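Local structure of Phikz039 (Pseudomonas phage phikz, 3ZBQ) at residues D136-I139 against S140-S144; I288-R291 against L292-R295; L192-Q195 against E196-S199. The protein belongs to the tubulin-like proteins of bacteriophages, relatives of filament-forming tubulin, and holds guanosine-5'-diphosphate in this model. All coordinates share one frame; numbering follows the deposited sequence.

Interaction 1: residues D136-I139 against S140-S144; sequences DSDI and SLRNS
The guanidinium of Arg142 is met at its edge, near its own plane, by the carboxylate of Asp138, while CG1 of Ile139 approaches it obliquely. OD2 of Asp138 lies 2.6 Å from NH2 of Arg142 in a salt bridge whose hydrogen-bond part is weak, the N-H being bent to 128°. The two flat groups are 68° apart and so do not pair in parallel. A water joins them a second time: it accepts from Arg142 NH2 at 2.7 Å and donates weakly to Asp138 OD1. Asp138 reaches this place because its CG is anti to the backbone N (chi1 178°), and the long arginine bends at chi3 to come back to it. Arg296 and Lys303 of helix 284-304 also bind the carboxylate.

Helix 138-158 starts here, with Ser137 as its N-cap: OG of Ser137 accepts from the backbone N of Ser140 at 3.4 Å, a straight but weak capping bond. Serine suits the cap: its short hydroxyl reaches first-turn N-H groups that lack a helical partner. The small hydroxyl of Ser140 turns back and donates to OD1 of Asp136 at 2.7 Å, nearly along the C-O axis. The Asp136 side chain lies about 5 Å from the bound guanosine-5'-diphosphate. Two acidic groups at the amino end of a helix probably interact favourably with its dipole, and basic partners on both helices should keep Asp138 ionised.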
loop_
_atom_site.group_PDB
_atom_site.type_symbol
_atom_site.label_atom_id
_atom_site.label_comp_id
_atom_site.label_asym_id
_atom_site.label_seq_id
_atom_site.Cartn_x
_atom_site.Cartn_y
_atom_site.Cartn_z
ATOM N N ASP A 136 12.458 -4.755 10.389
ATOM C CA ASP A 136 13.041 -4.695 11.740
ATOM C C ASP A 136 13.264 -6.063 12.369
ATOM O O ASP A 136 13.828 -6.163 13.462
ATOM C CB ASP A 136 12.224 -3.783 12.681
ATOM C CG ASP A 136 10.854 -4.356 13.037
ATOM O OD1 ASP A 136 10.324 -5.183 12.268
ATOM O OD2 ASP A 136 10.295 -3.973 14.096
ATOM N N SER A 137 12.841 -7.122 11.686
ATOM C CA SER A 137 13.138 -8.480 12.139
ATOM C C SER A 137 13.035 -9.432 10.964
ATOM O O SER A 137 12.576 -9.049 9.882
ATOM C CB SER A 137 12.174 -8.930 13.243
ATOM O OG SER A 137 10.877 -9.153 12.723
ATOM N N ASP A 138 13.454 -10.674 11.175
ATOM C CA ASP A 138 13.343 -11.691 10.137
ATOM C C ASP A 138 11.912 -11.831 9.619
ATOM O O ASP A 138 11.677 -11.851 8.403
ATOM C CB ASP A 138 13.854 -13.042 10.639
ATOM C CG ASP A 138 13.705 -14.136 9.600
ATOM O OD1 ASP A 138 14.188 -13.956 8.466
ATOM O OD2 ASP A 138 13.091 -15.180 9.911
ATOM N N ILE A 139 10.947 -11.895 10.534
ATOM C CA ILE A 139 9.548 -12.096 10.137
ATOM C C ILE A 139 8.986 -10.904 9.349
ATOM O O ILE A 139 8.311 -11.086 8.337
ATOM C CB ILE A 139 8.632 -12.498 11.350
ATOM C CG1 ILE A 139 7.280 -13.042 10.853
ATOM C CG2 ILE A 139 8.468 -11.339 12.341
ATOM C CD1 ILE A 139 6.415 -13.682 11.955
ATOM N N SER A 140 9.269 -9.682 9.787
ATOM C CA SER A 140 8.732 -8.516 9.076
ATOM C C SER A 140 9.407 -8.328 7.715
ATOM O O SER A 140 8.783 -7.853 6.756
ATOM C CB SER A 140 8.843 -7.249 9.923
ATOM O OG SER A 140 10.192 -6.888 10.131
ATOM N N LEU A 141 10.681 -8.699 7.619
ATOM C CA LEU A 141 11.371 -8.655 6.329
ATOM C C LEU A 141 10.784 -9.714 5.400
ATOM O O LEU A 141 10.571 -9.463 4.218
ATOM C CB LEU A 141 12.878 -8.857 6.513
ATOM C CG LEU A 141 13.718 -9.096 5.248
ATOM C CD1 LEU A 141 13.604 -7.921 4.253
ATOM C CD2 LEU A 141 15.168 -9.322 5.631
ATOM N N ARG A 142 10.521 -10.897 5.946
ATOM C CA ARG A 142 9.847 -11.957 5.208
ATOM C C ARG A 142 8.471 -11.469 4.728
ATOM O O ARG A 142 8.067 -11.716 3.581
ATOM C CB ARG A 142 9.709 -13.192 6.099
ATOM C CG ARG A 142 9.168 -14.417 5.401
ATOM C CD ARG A 142 8.835 -15.493 6.417
ATOM N NE ARG A 142 9.952 -15.722 7.326
ATOM C CZ ARG A 142 9.854 -16.330 8.506
ATOM N NH1 ARG A 142 8.681 -16.778 8.932
ATOM N NH2 ARG A 142 10.933 -16.483 9.262
ATOM N N ASN A 143 7.764 -10.753 5.599
ATOM C CA ASN A 143 6.463 -10.198 5.222
ATOM C C ASN A 143 6.565 -9.146 4.133
ATOM O O ASN A 143 5.762 -9.154 3.192
ATOM C CB ASN A 143 5.729 -9.627 6.438
ATOM C CG ASN A 143 5.240 -10.710 7.375
ATOM O OD1 ASN A 143 5.201 -11.889 7.006
ATOM N ND2 ASN A 143 4.859 -10.320 8.591
ATOM N N SER A 144 7.542 -8.242 4.248
ATOM C CA SER A 144 7.702 -7.189 3.234
ATOM C C SER A 144 8.124 -7.780 1.886
ATOM O O SER A 144 7.665 -7.325 0.824
ATOM C CB SER A 144 8.688 -6.104 3.698
ATOM O OG SER A 144 8.182 -5.359 4.800
HETATM O O HOH W 1 12.714 -16.333 7.301
#

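Interaction 2: residues I288-R291 against L292-R295; sequences IRKR and LEER
Arg289 NH1 donates to OE2 of Glu293 at 2.8 Å, the shortest direct bond between these two turns and the strong member of a salt-bridge network. The acceptor lies in the guanidinium plane, yet the nitrogen reaches it from well above the carboxylate plane, with the two groups 70° apart. Water accepts from Arg289 NH2 and donates to Glu293 OE1 at 2.6 Å, closing a second path between them. The arginine, bent at chi3, and the extended glutamate run side by side, and Glu286 one turn earlier binds Arg289 NE.

Lys290 crosses both glutamates. Its NZ forms long ion pairs with both, 3.7 Å to Glu293 OE1 and 4.0 Å to Glu294 OE2, whereas its CE comes to 3.1 Å from Glu294 OE2. Opposite charges three or four residues apart reach the same side of a helix, suiting long, at least partly exposed side chains.

Arg291 and Arg295 lie alongside each other, with CD of Arg295 3.8 Å above one guanidinium face of Arg291. Their like charges come close, NH2 of Arg291 being 3.7 Å from NH1 of Arg295; Arg291 NH2 also bonds Tyr135 OH. On the buried side, branched Ile288 and Leu292 meet at 4.2 Å between CG2 and CD1. There helix 284-304 packs on its neighbours, Ile288 against Ile164 and Tyr166 of strand 163-168, and Leu292 against Leu141 and Ser145 of helix 138-158.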
loop_
_atom_site.group_PDB
_atom_site.type_symbol
_atom_site.label_atom_id
_atom_site.label_comp_id
_atom_site.label_asym_id
_atom_site.label_seq_id
_atom_site.Cartn_x
_atom_site.Cartn_y
_atom_site.Cartn_z
ATOM N N ILE A 288 13.368 -1.389 -4.721
ATOM C CA ILE A 288 12.750 -2.033 -3.561
ATOM C C ILE A 288 13.191 -3.490 -3.466
ATOM O O ILE A 288 13.578 -3.966 -2.394
ATOM C CB ILE A 288 11.208 -1.990 -3.629
ATOM C CG1 ILE A 288 10.709 -0.561 -3.890
ATOM C CG2 ILE A 288 10.598 -2.540 -2.340
ATOM C CD1 ILE A 288 9.179 -0.463 -4.035
ATOM N N ARG A 289 13.131 -4.196 -4.590
ATOM C CA ARG A 289 13.499 -5.609 -4.632
ATOM C C ARG A 289 14.947 -5.801 -4.179
ATOM O O ARG A 289 15.259 -6.654 -3.325
ATOM C CB ARG A 289 13.305 -6.168 -6.045
ATOM C CG ARG A 289 13.411 -7.691 -6.136
ATOM C CD ARG A 289 13.807 -8.154 -7.548
ATOM N NE ARG A 289 15.152 -7.701 -7.904
ATOM C CZ ARG A 289 16.272 -8.283 -7.478
ATOM N NH1 ARG A 289 16.214 -9.348 -6.690
ATOM N NH2 ARG A 289 17.450 -7.800 -7.838
ATOM N N LYS A 290 15.825 -4.973 -4.732
ATOM C CA LYS A 290 17.252 -5.011 -4.403
ATOM C C LYS A 290 17.499 -4.715 -2.919
ATOM O O LYS A 290 18.316 -5.372 -2.264
ATOM C CB LYS A 290 18.006 -4.017 -5.306
ATOM C CG LYS A 290 19.518 -3.990 -5.100
ATOM C CD LYS A 290 20.144 -5.359 -5.355
ATOM C CE LYS A 290 21.657 -5.311 -5.166
ATOM N NZ LYS A 290 22.255 -6.668 -5.212
ATOM N N ARG A 291 16.779 -3.735 -2.384
ATOM C CA ARG A 291 16.924 -3.349 -0.983
ATOM C C ARG A 291 16.522 -4.477 -0.036
ATOM O O ARG A 291 17.195 -4.734 0.972
ATOM C CB ARG A 291 16.080 -2.103 -0.699
ATOM C CG ARG A 291 15.975 -1.706 0.772
ATOM C CD ARG A 291 17.312 -1.313 1.372
ATOM N NE ARG A 291 17.158 -0.774 2.726
ATOM C CZ ARG A 291 18.161 -0.596 3.581
ATOM N NH1 ARG A 291 19.403 -0.906 3.230
ATOM N NH2 ARG A 291 17.929 -0.103 4.786
ATOM N N LEU A 292 15.423 -5.152 -0.353
ATOM C CA LEU A 292 14.953 -6.238 0.501
ATOM C C LEU A 292 15.853 -7.458 0.350
ATOM O O LEU A 292 16.099 -8.187 1.319
ATOM C CB LEU A 292 13.491 -6.592 0.190
ATOM C CG LEU A 292 12.472 -5.475 0.423
ATOM C CD1 LEU A 292 11.058 -5.947 0.129
ATOM C CD2 LEU A 292 12.573 -4.936 1.839
ATOM N N GLU A 293 16.349 -7.677 -0.863
ATOM C CA GLU A 293 17.276 -8.777 -1.117
ATOM C C GLU A 293 18.530 -8.632 -0.258
ATOM O O GLU A 293 18.978 -9.595 0.377
ATOM C CB GLU A 293 17.644 -8.833 -2.600
ATOM C CG GLU A 293 18.558 -9.991 -2.993
ATOM C CD GLU A 293 18.766 -10.063 -4.500
ATOM O OE1 GLU A 293 19.652 -9.348 -5.014
ATOM O OE2 GLU A 293 18.032 -10.828 -5.167
ATOM N N GLU A 294 19.076 -7.422 -0.218
ATOM C CA GLU A 294 20.265 -7.152 0.589
ATOM C C GLU A 294 19.989 -7.352 2.072
ATOM O O GLU A 294 20.823 -7.914 2.786
ATOM C CB GLU A 294 20.781 -5.731 0.340
ATOM C CG GLU A 294 21.380 -5.532 -1.044
ATOM C CD GLU A 294 21.471 -4.070 -1.438
ATOM O OE1 GLU A 294 20.898 -3.220 -0.716
ATOM O OE2 GLU A 294 22.116 -3.771 -2.469
ATOM N N ARG A 295 18.831 -6.892 2.548
ATOM C CA ARG A 295 18.486 -7.122 3.957
ATOM C C ARG A 295 18.350 -8.617 4.217
ATOM O O ARG A 295 18.757 -9.111 5.267
ATOM C CB ARG A 295 17.180 -6.420 4.357
ATOM C CG ARG A 295 17.147 -4.907 4.153
ATOM C CD ARG A 295 18.244 -4.183 4.913
ATOM N NE ARG A 295 18.225 -4.498 6.339
ATOM C CZ ARG A 295 18.817 -3.760 7.273
ATOM N NH1 ARG A 295 19.462 -2.651 6.929
ATOM N NH2 ARG A 295 18.752 -4.122 8.549
HETATM O O HOH W 2 19.974 -8.740 -7.568
#

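Interaction 3: residues L192-Q195 against E196-S199; sequences LFNQ and EHQS
Just past helix 175-192 the backbone leaves helical geometry at Gln195, whose positive phi (66°) turns the chain so that Glu196 N faces back to Asn194. There it donates to the side-chain OD1 of Asn194 at 2.9 Å, with an N-H...O angle of 155°. Asn194 CG sits between its own backbone N and carbonyl carbon (chi1 75°), which folds the short amide over the turn and brings OD1 within reach.

The same oxygen lies over a face of the His197 imidazole, 3.2 Å from NE2, but too badly angled to be a hydrogen bond; NE2 instead bonds the carbonyl of Ile191. On Glu196 the carboxylate stacks against the asparagine amide, ND2 standing 3.5 Å from OE1. A water ties these two residues together again, donating to Asn194 O at 2.8 Å and to Glu196 OE2 at 2.6 Å. Gln195 extends to Asp96.

An asparagine oxygen accepting from the backbone N two residues on defines an Asx turn, which asparagine suits by its short acceptor arm. Here it spans Gln195, in left-handed backbone conformation, in the loop joining helix 175-192, probably the central helix of the tubulin fold, to helix 202-209.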
loop_
_atom_site.group_PDB
_atom_site.type_symbol
_atom_site.label_atom_id
_atom_site.label_comp_id
_atom_site.label_asym_id
_atom_site.label_seq_id
_atom_site.Cartn_x
_atom_site.Cartn_y
_atom_site.Cartn_z
ATOM N N LEU A 192 -6.155 15.278 -6.739
ATOM C CA LEU A 192 -6.070 14.782 -8.118
ATOM C C LEU A 192 -7.377 14.155 -8.576
ATOM O O LEU A 192 -7.820 14.373 -9.707
ATOM C CB LEU A 192 -4.938 13.758 -8.278
ATOM C CG LEU A 192 -4.800 13.161 -9.690
ATOM C CD1 LEU A 192 -4.479 14.262 -10.713
ATOM C CD2 LEU A 192 -3.744 12.046 -9.739
ATOM N N PHE A 193 -8.011 13.412 -7.675
ATOM C CA PHE A 193 -9.194 12.622 -8.009
ATOM C C PHE A 193 -10.524 13.343 -7.750
ATOM O O PHE A 193 -11.592 12.744 -7.905
ATOM C CB PHE A 193 -9.187 11.324 -7.180
ATOM C CG PHE A 193 -8.026 10.400 -7.462
ATOM C CD1 PHE A 193 -7.409 10.369 -8.703
ATOM C CD2 PHE A 193 -7.569 9.532 -6.466
ATOM C CE1 PHE A 193 -6.346 9.502 -8.957
ATOM C CE2 PHE A 193 -6.507 8.652 -6.715
ATOM C CZ PHE A 193 -5.897 8.633 -7.953
ATOM N N ASN A 194 -10.483 14.608 -7.346
ATOM C CA ASN A 194 -11.709 15.245 -6.851
ATOM C C ASN A 194 -12.712 15.679 -7.946
ATOM O O ASN A 194 -13.812 16.164 -7.645
ATOM C CB ASN A 194 -11.403 16.373 -5.850
ATOM C CG ASN A 194 -10.877 17.654 -6.511
ATOM O OD1 ASN A 194 -10.961 17.839 -7.727
ATOM N ND2 ASN A 194 -10.344 18.555 -5.692
ATOM N N GLN A 195 -12.310 15.493 -9.203
ATOM C CA GLN A 195 -13.169 15.734 -10.368
ATOM C C GLN A 195 -13.550 17.207 -10.574
ATOM O O GLN A 195 -14.463 17.514 -11.361
ATOM C CB GLN A 195 -14.412 14.833 -10.317
ATOM C CG GLN A 195 -14.092 13.338 -10.358
ATOM C CD GLN A 195 -15.327 12.466 -10.250
ATOM O OE1 GLN A 195 -16.443 12.910 -10.542
ATOM N NE2 GLN A 195 -15.138 11.217 -9.820
ATOM N N GLU A 196 -12.829 18.115 -9.911
ATOM C CA GLU A 196 -13.099 19.556 -10.036
ATOM C C GLU A 196 -12.220 20.294 -11.043
ATOM O O GLU A 196 -12.383 21.497 -11.242
ATOM C CB GLU A 196 -12.940 20.253 -8.681
ATOM C CG GLU A 196 -13.884 19.771 -7.593
ATOM C CD GLU A 196 -13.504 20.307 -6.218
ATOM O OE1 GLU A 196 -12.580 21.152 -6.127
ATOM O OE2 GLU A 196 -14.123 19.871 -5.228
ATOM N N HIS A 197 -11.281 19.600 -11.670
ATOM C CA HIS A 197 -10.266 20.284 -12.467
ATOM C C HIS A 197 -10.616 20.301 -13.944
ATOM O O HIS A 197 -11.017 19.279 -14.501
ATOM C CB HIS A 197 -8.896 19.649 -12.248
ATOM C CG HIS A 197 -8.577 19.418 -10.808
ATOM N ND1 HIS A 197 -8.485 20.448 -9.898
ATOM C CD2 HIS A 197 -8.345 18.277 -10.114
ATOM C CE1 HIS A 197 -8.202 19.952 -8.704
ATOM N NE2 HIS A 197 -8.105 18.637 -8.812
ATOM N N GLN A 198 -10.454 21.468 -14.561
ATOM C CA GLN A 198 -10.737 21.649 -15.980
ATOM C C GLN A 198 -9.873 20.729 -16.814
ATOM O O GLN A 198 -8.667 20.612 -16.561
ATOM C CB GLN A 198 -10.456 23.089 -16.413
ATOM C CG GLN A 198 -11.209 24.133 -15.623
ATOM C CD GLN A 198 -12.695 23.854 -15.570
ATOM O OE1 GLN A 198 -13.403 23.985 -16.572
ATOM N NE2 GLN A 198 -13.177 23.450 -14.396
ATOM N N SER A 199 -10.496 20.095 -17.806
ATOM C CA SER A 199 -9.806 19.245 -18.778
ATOM C C SER A 199 -9.323 17.918 -18.213
ATOM O O SER A 199 -8.632 17.172 -18.901
ATOM C CB SER A 199 -8.639 19.982 -19.448
ATOM O OG SER A 199 -9.104 21.090 -20.204
HETATM O O HOH W 3 -15.071 17.464 -5.478
HETATM O O HOH W 4 -14.329 18.959 -13.482
#

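Overall arrangement
Interactions 1 and 2 lie within neighbouring helices, 138-158 and 284-304, with centres 12 Å apart; they touch where Leu141 and Ser144 pack on Leu292 and Arg295. All three contacts are partly buried. The first two are apolar at Leu141 and Leu292, with charges around them, some of which bridge the helices. Interaction 1 lies at a helix start, with Asp136 near the nucleotide, and its Asp138 salt bridge is shared with the other helix, whereas 288-295 is mid-helix. Interaction 3, across the chain's centre and 37 to 39 Å from the others between centres, is a loop. Between its own segments it relies on an Asx turn, an amide-carboxylate stack and waters rather than salt bridges.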